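Local coordinates for sensor protein (PDB 3A0S) that is the PAS domain of ThkA, a sensor histidine kinase of a two-component system that probably uses ATP to phosphorylate a protein histidine, at residues I74-F79 and V90-D95; T3-L8 and E16-A21. All coordinates share one frame; numbering follows the deposited sequence. Where two conformers were deposited one is given.

Contact 1: residues I74-F79 and V90-D95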
# COMPACT_ATOMS: atom_id res chain seq x y z
N ILE A 74 0.80 0.54 9.93
CA ILE A 74 0.43 0.27 8.54
C ILE A 74 -0.83 -0.60 8.50
O ILE A 74 -0.87 -1.66 9.12
CB ILE A 74 1.58 -0.37 7.75
CG1 ILE A 74 2.87 0.46 7.87
CG2 ILE A 74 1.19 -0.58 6.27
CD1 ILE A 74 4.04 -0.05 7.03
N ARG A 75 -1.85 -0.14 7.78
CA ARG A 75 -3.06 -0.96 7.63
C ARG A 75 -3.13 -1.40 6.18
O ARG A 75 -2.84 -0.63 5.27
CB ARG A 75 -4.31 -0.16 7.97
CG ARG A 75 -5.64 -0.94 7.83
CD ARG A 75 -6.82 -0.12 8.37
NE ARG A 75 -7.03 1.11 7.61
CZ ARG A 75 -7.29 2.30 8.15
NH1 ARG A 75 -7.39 2.45 9.46
NH2 ARG A 75 -7.48 3.36 7.37
N PHE A 76 -3.52 -2.66 5.98
CA PHE A 76 -3.74 -3.23 4.66
C PHE A 76 -5.19 -3.66 4.58
O PHE A 76 -5.64 -4.53 5.35
CB PHE A 76 -2.87 -4.46 4.48
CG PHE A 76 -1.39 -4.22 4.61
CD1 PHE A 76 -0.78 -4.11 5.86
CD2 PHE A 76 -0.62 -4.16 3.48
CE1 PHE A 76 0.61 -3.93 5.94
CE2 PHE A 76 0.74 -3.98 3.55
CZ PHE A 76 1.37 -3.87 4.77
N SER A 77 -5.90 -3.10 3.62
CA SER A 77 -7.34 -3.37 3.49
C SER A 77 -7.70 -3.85 2.09
O SER A 77 -7.71 -3.06 1.16
CB SER A 77 -8.11 -2.08 3.75
OG SER A 77 -7.75 -1.49 5.00
N PRO A 78 -8.08 -5.14 1.96
CA PRO A 78 -8.56 -5.63 0.65
C PRO A 78 -9.88 -4.95 0.32
O PRO A 78 -10.66 -4.62 1.23
CB PRO A 78 -8.73 -7.13 0.86
CG PRO A 78 -8.93 -7.27 2.33
CD PRO A 78 -8.20 -6.17 3.01
N PHE A 79 -10.16 -4.70 -0.95
CA PHE A 79 -11.46 -4.13 -1.30
C PHE A 79 -12.01 -4.78 -2.56
O PHE A 79 -11.25 -5.36 -3.33
CB PHE A 79 -11.35 -2.61 -1.50
CG PHE A 79 -10.46 -2.22 -2.66
CD1 PHE A 79 -9.09 -2.06 -2.48
CD2 PHE A 79 -10.99 -2.01 -3.94
CE1 PHE A 79 -8.26 -1.71 -3.55
CE2 PHE A 79 -10.18 -1.65 -5.01
CZ PHE A 79 -8.82 -1.50 -4.81
N VAL A 90 -5.74 -3.84 -2.77
CA VAL A 90 -5.47 -3.61 -1.34
C VAL A 90 -5.08 -2.13 -1.16
O VAL A 90 -4.21 -1.63 -1.88
CB VAL A 90 -4.31 -4.52 -0.87
CG1 VAL A 90 -3.91 -4.18 0.57
CG2 VAL A 90 -4.68 -6.02 -0.99
N ILE A 91 -5.72 -1.47 -0.21
CA ILE A 91 -5.37 -0.10 0.20
C ILE A 91 -4.42 -0.19 1.39
O ILE A 91 -4.65 -0.92 2.36
CB ILE A 91 -6.62 0.70 0.59
CG1 ILE A 91 -7.61 0.76 -0.57
CG2 ILE A 91 -6.19 2.12 1.02
CD1 ILE A 91 -9.07 0.97 -0.14
N ILE A 92 -3.29 0.50 1.26
CA ILE A 92 -2.28 0.56 2.31
C ILE A 92 -2.25 1.98 2.88
O ILE A 92 -2.08 2.95 2.14
CB ILE A 92 -0.91 0.14 1.75
CG1 ILE A 92 -1.03 -1.21 1.03
CG2 ILE A 92 0.13 0.10 2.88
CD1 ILE A 92 0.28 -1.57 0.29
N THR A 93 -2.44 2.09 4.19
CA THR A 93 -2.48 3.40 4.86
C THR A 93 -1.40 3.40 5.92
O THR A 93 -1.40 2.51 6.79
CB THR A 93 -3.87 3.63 5.56
OG1 THR A 93 -4.89 3.41 4.60
CG2 THR A 93 -3.99 5.10 6.07
N ILE A 94 -0.53 4.41 5.86
CA ILE A 94 0.66 4.50 6.72
C ILE A 94 0.54 5.76 7.57
O ILE A 94 0.36 6.87 7.05
CB ILE A 94 1.97 4.53 5.90
CG1 ILE A 94 2.03 3.26 5.05
CG2 ILE A 94 3.19 4.61 6.84
CD1 ILE A 94 3.14 3.20 4.09
N ASP A 95 0.65 5.57 8.88
CA ASP A 95 0.52 6.68 9.84
C ASP A 95 1.64 6.64 10.86
O ASP A 95 2.06 5.55 11.24
CB ASP A 95 -0.77 6.58 10.67
CG ASP A 95 -2.02 6.47 9.81
OD1 ASP A 95 -2.19 7.34 8.93
OD2 ASP A 95 -2.81 5.54 10.03
O HOH W 1 -5.67 0.78 4.54
O HOH W 2 -7.93 4.97 4.73
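Arg75 pairs with Thr93, and Ser77 with Ile91, as the hydrogen-bonded pairs of the C-terminal antiparallel hairpin of the PAS domain. Arg75 N reaches Thr93 O at 2.9 Å, and Ser77 N reaches Ile91 O at 2.8 Å; Thr93 N and Ile91 N return the bonds. Most apolar contacts lie on the face of Ile74, Phe76, Val90, Ile92 and Ile94. Ile74 and Ile92 lie side by side and meet through their CG2 methyls at 3.6 Å. Ile92 CG2 is anti to its backbone N, with CG1 beside that N (chi1 -52°). CG2 also lies over one face of the Phe76 ring, and Ile92 CG1 makes the closer touch, to Phe76 CD2 at 3.9 Å. An alanine in place of Ile92 would probably open a gap beside Ile74 and leave the Phe76 ring freer to shift. On the face of Arg75, Ser77, Ile91 and Thr93, one water donates to Ile91 O and bonds with Thr93 OG1 and Ser77 OG; Arg75 NE adds a weak bond. The Phe79 side chain crosses that of Ile91 at about a right angle, CD1 to CG1 3.7 Å. Helix 44-56 packs on Phe76 and Val90, and strands 4-9 and 60-67 flank the hairpin.

Contact 2: residues T3-L8 and E16-A21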
# COMPACT_ATOMS: atom_id res chain seq x y z
N THR A 3 -1.85 9.43 7.08
CA THR A 3 -2.62 9.20 5.87
C THR A 3 -1.75 9.23 4.62
O THR A 3 -2.16 9.83 3.63
CB THR A 3 -3.79 10.21 5.74
OG1 THR A 3 -4.40 10.41 7.03
CG2 THR A 3 -4.85 9.67 4.80
N ALA A 4 -0.57 8.58 4.64
CA ALA A 4 0.09 8.24 3.37
C ALA A 4 -0.66 7.04 2.82
O ALA A 4 -0.85 6.04 3.52
CB ALA A 4 1.52 7.89 3.63
N ILE A 5 -1.14 7.14 1.59
CA ILE A 5 -1.98 6.09 1.01
C ILE A 5 -1.31 5.58 -0.26
O ILE A 5 -0.97 6.38 -1.16
CB ILE A 5 -3.37 6.60 0.63
CG1 ILE A 5 -4.11 6.95 1.92
CG2 ILE A 5 -4.16 5.57 -0.21
CD1 ILE A 5 -5.44 7.74 1.75
N ILE A 6 -1.16 4.25 -0.33
CA ILE A 6 -0.75 3.56 -1.53
C ILE A 6 -1.83 2.52 -1.79
O ILE A 6 -2.12 1.69 -0.92
CB ILE A 6 0.56 2.84 -1.26
CG1 ILE A 6 1.68 3.79 -0.79
CG2 ILE A 6 1.03 2.07 -2.54
CD1 ILE A 6 2.96 3.07 -0.31
N THR A 7 -2.45 2.59 -2.97
CA THR A 7 -3.45 1.58 -3.31
C THR A 7 -2.89 0.70 -4.41
O THR A 7 -2.25 1.23 -5.36
CB THR A 7 -4.74 2.23 -3.83
OG1 THR A 7 -5.21 3.11 -2.82
CG2 THR A 7 -5.84 1.19 -4.09
N LEU A 8 -3.09 -0.60 -4.26
CA LEU A 8 -2.57 -1.59 -5.23
C LEU A 8 -3.74 -2.30 -5.89
O LEU A 8 -4.76 -2.54 -5.26
CB LEU A 8 -1.76 -2.67 -4.52
CG LEU A 8 -0.57 -2.17 -3.71
CD1 LEU A 8 0.20 -3.35 -3.23
CD2 LEU A 8 0.37 -1.29 -4.54
N GLU A 16 -3.04 4.21 -6.74
CA GLU A 16 -3.15 5.49 -6.00
C GLU A 16 -1.87 5.73 -5.20
O GLU A 16 -1.31 4.78 -4.68
CB GLU A 16 -4.40 5.52 -5.07
CG GLU A 16 -5.76 5.27 -5.77
CD GLU A 16 -6.99 5.38 -4.86
OE1 GLU A 16 -7.00 4.89 -3.71
OE2 GLU A 16 -7.97 5.98 -5.34
N TRP A 17 -1.45 6.99 -5.11
CA TRP A 17 -0.26 7.36 -4.37
C TRP A 17 -0.44 8.82 -4.04
O TRP A 17 -0.25 9.69 -4.89
CB TRP A 17 0.97 7.14 -5.24
CG TRP A 17 2.32 7.41 -4.61
CD1 TRP A 17 2.95 8.63 -4.50
CD2 TRP A 17 3.24 6.44 -4.09
NE1 TRP A 17 4.19 8.47 -3.93
CE2 TRP A 17 4.39 7.13 -3.67
CE3 TRP A 17 3.20 5.04 -3.95
CZ2 TRP A 17 5.51 6.47 -3.11
CZ3 TRP A 17 4.32 4.38 -3.42
CH2 TRP A 17 5.44 5.10 -2.99
N ASN A 18 -0.85 9.10 -2.82
CA ASN A 18 -1.34 10.44 -2.52
C ASN A 18 -0.19 11.37 -2.16
O ASN A 18 1.01 10.97 -2.13
CB ASN A 18 -2.45 10.44 -1.44
CG ASN A 18 -1.94 10.13 -0.06
OD1 ASN A 18 -0.80 9.68 0.14
ND2 ASN A 18 -2.80 10.39 0.94
N LYS A 19 -0.53 12.64 -1.92
CA LYS A 19 0.48 13.63 -1.63
C LYS A 19 1.25 13.34 -0.33
O LYS A 19 2.44 13.62 -0.26
CB LYS A 19 -0.11 15.04 -1.64
CG LYS A 19 -0.48 15.52 -3.05
CD LYS A 19 0.63 16.36 -3.68
CE LYS A 19 0.56 16.29 -5.22
NZ LYS A 19 1.88 16.60 -5.84
N LYS A 20 0.60 12.71 0.66
CA LYS A 20 1.28 12.30 1.89
C LYS A 20 2.32 11.23 1.61
O LYS A 20 3.40 11.25 2.18
CB LYS A 20 0.28 11.87 2.98
CG LYS A 20 -0.54 13.05 3.54
CD LYS A 20 0.31 13.99 4.43
CE LYS A 20 -0.59 15.09 5.02
NZ LYS A 20 -1.52 14.48 6.00
N ALA A 21 1.99 10.31 0.71
CA ALA A 21 2.97 9.30 0.30
C ALA A 21 4.15 9.92 -0.44
O ALA A 21 5.31 9.54 -0.22
CB ALA A 21 2.31 8.20 -0.54
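Asn18 ties the start of strand 4-9 to the start of helix 19-25 with both ends of its amide. Here the first hairpin of the PAS domain leads into that helix. A chi1 of 72° places CG between the backbone N and the carbonyl carbon, and the amide beyond it meets Thr3 and Ile5. ND2 gives a nearly straight bond of 2.8 Å to Thr3 O, which lies in the amide plane. OD1 accepts twice, from opposite faces of that plane: Ile5 N at 2.9 Å, well above it, and Ala21 N, also at 2.9 Å. The second is the N-cap bond of the helix. Asn18 N closes the set on Ile5 O at 3.2 Å.

The tight part lies on the buried side. Ile6 and Trp17 run side by side as a non-hydrogen-bonded pair. Ile6 CD1 meets Trp17 CZ3 at 3.6 Å, and Ile6 CG1 and CG2 both approach CE3. The methyl of Ala21 sits over one face of the indole, toward its rim. Leu27 O accepts from the indole NE1.

The other side faces solvent at Glu16, which lies alongside Thr7. Thr7 OG1 donates to the anti lone pair of Glu16 OE1 at 2.7 Å. At the Thr3 end, Lys20 brings CB to 3.2 Å from Thr3 O, and NZ bonds to Glu2 O.

The chemistry implies that one amide serves three backbone groups. This probably helps to set where strand 14-17 gives way to helix 19-25, and the two N-H donors would probably polarise the amide oxygen.

Contact 2 closes before contact 1 opens along the chain, and their centres lie about 10 Å apart. Both belong to the one antiparallel five-stranded sheet of the PAS fold, whose strand order is 2-1-5-4-3. Contact 2 joins strand 4-9 to strand 14-17, at one edge, and to helix 19-25. Contact 1 lies within the hairpin of strands 70-80 and 87-95. The two meet where strands 4-9 and 87-95 run as neighbours: Ile92 N probably bonds to Ile6 O, and Asp95 OD1 accepts from Thr3 N. The first and last strands of the domain thus lie together in mid-sheet, bringing its two chain ends close.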